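Local coordinates for 6-phosphogluconate dehydratase (Shewanella oneidensis, PDB 2GP4), which catalyses the dehydration of 6-phosphogluconate to 2-keto-3-deoxy-6-phosphogluconate, a step of the Entner-Doudoroff pathway, at residues D30-R35 against A334-N339; K37-A42 against A330-G335. All coordinates share one frame; numbering follows the deposited sequence.

Contact 1 of 2, residues D30-R35 against A334-N339; sequences DRIIAR and AGIIVN
Arg35 leaves its helix with CG anti to the backbone N (chi1 -169°) and then bends at chi3 (54°), which lays one edge of the guanidinium against the carbonyl oxygen of Ile337. That oxygen lies in the guanidinium plane and is gripped side-on by two nitrogens, Arg35 NH2 to Ile337 O at 2.9 Å and Arg35 NE to Ile337 O at 3.2 Å. Both donors come from the same face of the carbonyl plane, NE well above it and NH2 less tilted. Arginine suits the place because it can give this double grip while its NH2 also forms a salt bridge with Asp342, which probably holds the group against rotation. The side chain of Asn339 lies over one guanidinium face. One turn earlier, Ile32 presents its CG2 methyl to the loop, meeting Ile336 CG2 at 3.6 Å and Val338 CG2 at 4.0 Å. Branched aliphatic residues fill this apolar side, while Ile337 CG2 packs 4.0 Å from Arg35 NE. The contact thus sets helix 23-51 against the extended linker between helices 322-333 and 340-347, with helix 304-316 touching Ile32 and Val338 and Phe343 of helix 340-347 packing on Val338.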
# COMPACT_ATOMS: atom_id res chain seq x y z
N ASP A 30 -6.91 18.71 -5.27
CA ASP A 30 -7.01 19.61 -6.42
C ASP A 30 -5.79 19.53 -7.35
O ASP A 30 -5.93 19.59 -8.58
CB ASP A 30 -7.19 21.06 -5.97
CG ASP A 30 -8.52 21.31 -5.28
OD1 ASP A 30 -9.41 20.43 -5.31
OD2 ASP A 30 -8.66 22.42 -4.71
N ARG A 31 -4.61 19.40 -6.75
CA ARG A 31 -3.37 19.30 -7.51
C ARG A 31 -3.38 18.04 -8.38
O ARG A 31 -2.96 18.07 -9.53
CB ARG A 31 -2.16 19.30 -6.58
CG ARG A 31 -0.82 19.26 -7.32
CD ARG A 31 0.35 19.50 -6.37
NE ARG A 31 0.44 18.46 -5.34
CZ ARG A 31 1.25 18.50 -4.30
NH1 ARG A 31 2.07 19.53 -4.11
NH2 ARG A 31 1.25 17.49 -3.43
N ILE A 32 -3.86 16.94 -7.80
CA ILE A 32 -3.94 15.65 -8.48
C ILE A 32 -4.98 15.70 -9.61
O ILE A 32 -4.73 15.18 -10.70
CB ILE A 32 -4.23 14.49 -7.48
CG1 ILE A 32 -3.03 14.30 -6.53
CG2 ILE A 32 -4.51 13.19 -8.21
CD1 ILE A 32 -3.35 13.56 -5.25
N ILE A 33 -6.12 16.34 -9.35
CA ILE A 33 -7.15 16.52 -10.36
C ILE A 33 -6.60 17.29 -11.55
O ILE A 33 -6.81 16.90 -12.71
CB ILE A 33 -8.40 17.24 -9.78
CG1 ILE A 33 -9.12 16.35 -8.76
CG2 ILE A 33 -9.36 17.71 -10.91
CD1 ILE A 33 -10.14 17.08 -7.90
N ALA A 34 -5.87 18.37 -11.27
CA ALA A 34 -5.28 19.22 -12.31
C ALA A 34 -4.27 18.45 -13.14
O ALA A 34 -4.25 18.54 -14.37
CB ALA A 34 -4.64 20.47 -11.70
N ARG A 35 -3.42 17.70 -12.45
CA ARG A 35 -2.33 16.98 -13.09
C ARG A 35 -2.84 15.78 -13.88
O ARG A 35 -2.19 15.35 -14.82
CB ARG A 35 -1.32 16.54 -12.03
CG ARG A 35 -0.01 16.00 -12.57
CD ARG A 35 0.97 15.83 -11.44
NE ARG A 35 0.40 15.00 -10.39
CZ ARG A 35 0.53 15.23 -9.08
NH1 ARG A 35 1.22 16.28 -8.64
NH2 ARG A 35 -0.04 14.41 -8.22
N ALA A 334 -6.21 4.17 -13.81
CA ALA A 334 -7.48 4.90 -13.90
C ALA A 334 -7.30 6.34 -14.37
O ALA A 334 -8.22 7.16 -14.22
CB ALA A 334 -8.19 4.86 -12.55
N GLY A 335 -6.14 6.64 -14.94
CA GLY A 335 -5.85 7.97 -15.48
C GLY A 335 -5.50 9.02 -14.43
O GLY A 335 -5.48 10.22 -14.73
N ILE A 336 -5.22 8.57 -13.21
CA ILE A 336 -4.94 9.47 -12.10
C ILE A 336 -3.45 9.44 -11.74
O ILE A 336 -2.90 8.37 -11.46
CB ILE A 336 -5.82 9.13 -10.87
CG1 ILE A 336 -7.30 9.23 -11.25
CG2 ILE A 336 -5.50 10.06 -9.70
CD1 ILE A 336 -8.22 8.31 -10.46
N ILE A 337 -2.82 10.61 -11.75
CA ILE A 337 -1.38 10.71 -11.52
C ILE A 337 -1.08 11.25 -10.12
O ILE A 337 -1.38 12.40 -9.81
CB ILE A 337 -0.70 11.60 -12.59
CG1 ILE A 337 -1.14 11.17 -14.00
CG2 ILE A 337 0.83 11.56 -12.42
CD1 ILE A 337 -0.55 11.98 -15.15
N VAL A 338 -0.49 10.39 -9.28
CA VAL A 338 -0.10 10.73 -7.91
C VAL A 338 1.41 10.53 -7.72
O VAL A 338 1.97 9.53 -8.17
CB VAL A 338 -0.86 9.84 -6.87
CG1 VAL A 338 -0.36 10.07 -5.45
CG2 VAL A 338 -2.37 10.07 -6.94
N ASN A 339 2.07 11.49 -7.08
CA ASN A 339 3.51 11.36 -6.81
C ASN A 339 3.88 11.44 -5.32
O ASN A 339 3.01 11.56 -4.47
CB ASN A 339 4.33 12.35 -7.68
CG ASN A 339 3.98 13.82 -7.42
OD1 ASN A 339 4.16 14.67 -8.30
ND2 ASN A 339 3.51 14.13 -6.21

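Contact 2 of 2, residues K37-A42 against A330-G335; sequences KASREA and AARAAG
Arg40 NH1 donates to Ala334 O over 2.9 Å, with an N-H...O angle of 155°. The bond lies in the carbonyl plane, on a lone pair, and the oxygen sits at the edge of the guanidinium, close to its plane. A bend at chi2 (62°) turns the arginine chain toward this oxygen, bringing Arg40 CD within 3.4 Å of Ala334 O. The same NH1 also bonds Gly299 O, so one nitrogen of this buried arginine serves two backbone carbonyls. The acceptor belongs to a Schellman motif that ends helix 322-333: Gly335, at positive phi, is its C-prime residue, Gly335 N bonds Arg332 O at 3.0 Å, and Ile336 N reaches back to Ala331 O. Glycine suits both the turn and the packing, since a CB here would clash with Ser39 O and crowd Arg40 CA. Replacing Arg40 by a leucine would probably leave the carbonyls of Ala334 and Gly299 without this donor. Ser39, small enough for the close approach, places OG 2.6 Å from Gly335 O, with Ser36 O also within reach of its hydroxyl. Beside it, Arg332 brings NH2 to 4.0 Å from Ser39 CB, while that nitrogen forms a salt bridge with Asp625.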
# COMPACT_ATOMS: atom_id res chain seq x y z
N LYS A 37 -5.88 15.76 -15.33
CA LYS A 37 -6.91 16.32 -16.23
C LYS A 37 -7.06 15.59 -17.57
O LYS A 37 -8.14 15.08 -17.87
CB LYS A 37 -6.65 17.82 -16.46
CG LYS A 37 -7.72 18.57 -17.27
CD LYS A 37 -8.84 19.10 -16.38
CE LYS A 37 -9.98 19.70 -17.21
NZ LYS A 37 -9.53 20.71 -18.22
N ALA A 38 -5.98 15.55 -18.35
CA ALA A 38 -6.00 14.94 -19.68
C ALA A 38 -6.14 13.42 -19.62
O ALA A 38 -7.02 12.84 -20.27
CB ALA A 38 -4.75 15.34 -20.46
N SER A 39 -5.28 12.78 -18.83
CA SER A 39 -5.29 11.33 -18.66
C SER A 39 -6.62 10.81 -18.14
O SER A 39 -7.13 9.81 -18.64
CB SER A 39 -4.15 10.88 -17.75
OG SER A 39 -4.21 11.56 -16.51
N ARG A 40 -7.19 11.48 -17.14
CA ARG A 40 -8.49 11.09 -16.59
C ARG A 40 -9.62 11.26 -17.60
O ARG A 40 -10.52 10.41 -17.68
CB ARG A 40 -8.80 11.83 -15.29
CG ARG A 40 -10.10 11.45 -14.61
CD ARG A 40 -10.14 9.98 -14.17
NE ARG A 40 -11.34 9.70 -13.38
CZ ARG A 40 -11.71 8.49 -12.96
NH1 ARG A 40 -10.99 7.41 -13.24
NH2 ARG A 40 -12.82 8.36 -12.25
N GLU A 41 -9.58 12.34 -18.38
CA GLU A 41 -10.58 12.56 -19.43
C GLU A 41 -10.53 11.46 -20.50
O GLU A 41 -11.58 11.02 -20.99
CB GLU A 41 -10.44 13.95 -20.07
CG GLU A 41 -11.21 15.04 -19.31
CD GLU A 41 -10.78 16.47 -19.66
OE1 GLU A 41 -9.75 16.65 -20.36
OE2 GLU A 41 -11.46 17.42 -19.21
N ALA A 42 -9.33 11.01 -20.83
CA ALA A 42 -9.14 9.98 -21.85
C ALA A 42 -9.57 8.60 -21.35
O ALA A 42 -10.17 7.82 -22.10
CB ALA A 42 -7.69 9.95 -22.34
N ALA A 330 -2.33 1.64 -9.16
CA ALA A 330 -3.79 1.51 -9.32
C ALA A 330 -4.37 2.79 -9.89
O ALA A 330 -5.15 2.74 -10.84
CB ALA A 330 -4.46 1.15 -8.00
N ALA A 331 -3.98 3.93 -9.33
CA ALA A 331 -4.47 5.23 -9.77
C ALA A 331 -4.10 5.52 -11.23
O ALA A 331 -4.93 6.02 -11.99
CB ALA A 331 -3.98 6.34 -8.85
N ARG A 332 -2.86 5.21 -11.60
CA ARG A 332 -2.37 5.44 -12.96
C ARG A 332 -3.20 4.69 -13.99
O ARG A 332 -3.48 5.24 -15.05
CB ARG A 332 -0.89 5.06 -13.10
CG ARG A 332 -0.23 5.62 -14.38
CD ARG A 332 -0.30 7.15 -14.41
NE ARG A 332 -0.16 7.71 -15.75
CZ ARG A 332 -1.17 7.90 -16.59
NH1 ARG A 332 -2.41 7.54 -16.26
NH2 ARG A 332 -0.95 8.44 -17.79
N ALA A 333 -3.58 3.46 -13.66
CA ALA A 333 -4.45 2.66 -14.52
C ALA A 333 -5.76 3.39 -14.79
O ALA A 333 -6.34 3.26 -15.86
CB ALA A 333 -4.71 1.29 -13.89
N ALA A 334 -6.21 4.17 -13.81
CA ALA A 334 -7.48 4.90 -13.90
C ALA A 334 -7.30 6.34 -14.37
O ALA A 334 -8.22 7.16 -14.22
CB ALA A 334 -8.19 4.86 -12.55
N GLY A 335 -6.14 6.64 -14.94
CA GLY A 335 -5.85 7.97 -15.48
C GLY A 335 -5.50 9.02 -14.43
O GLY A 335 -5.48 10.22 -14.73

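Overall arrangement
Helix 23-51, near the N terminus, carries the first half of both contacts: 30-35 comes first, and 37-42 follows two turns further along. The chain then runs through nearly 300 residues before returning along helix 322-333, where 330-335 closes contact 2, and on into the linker, where 334-339 closes contact 1. The closure of contact 2 is therefore nested within that of contact 1, and the two share Ala334 and Gly335. Their centres are about 8 Å apart. The probable helix-ending bond from Ile336 N to Ala331 O makes the turn that passes the chain from contact 2 into contact 1. Together they fasten the N-terminal helix to the end of helix 322-333 and the start of helix 340-347.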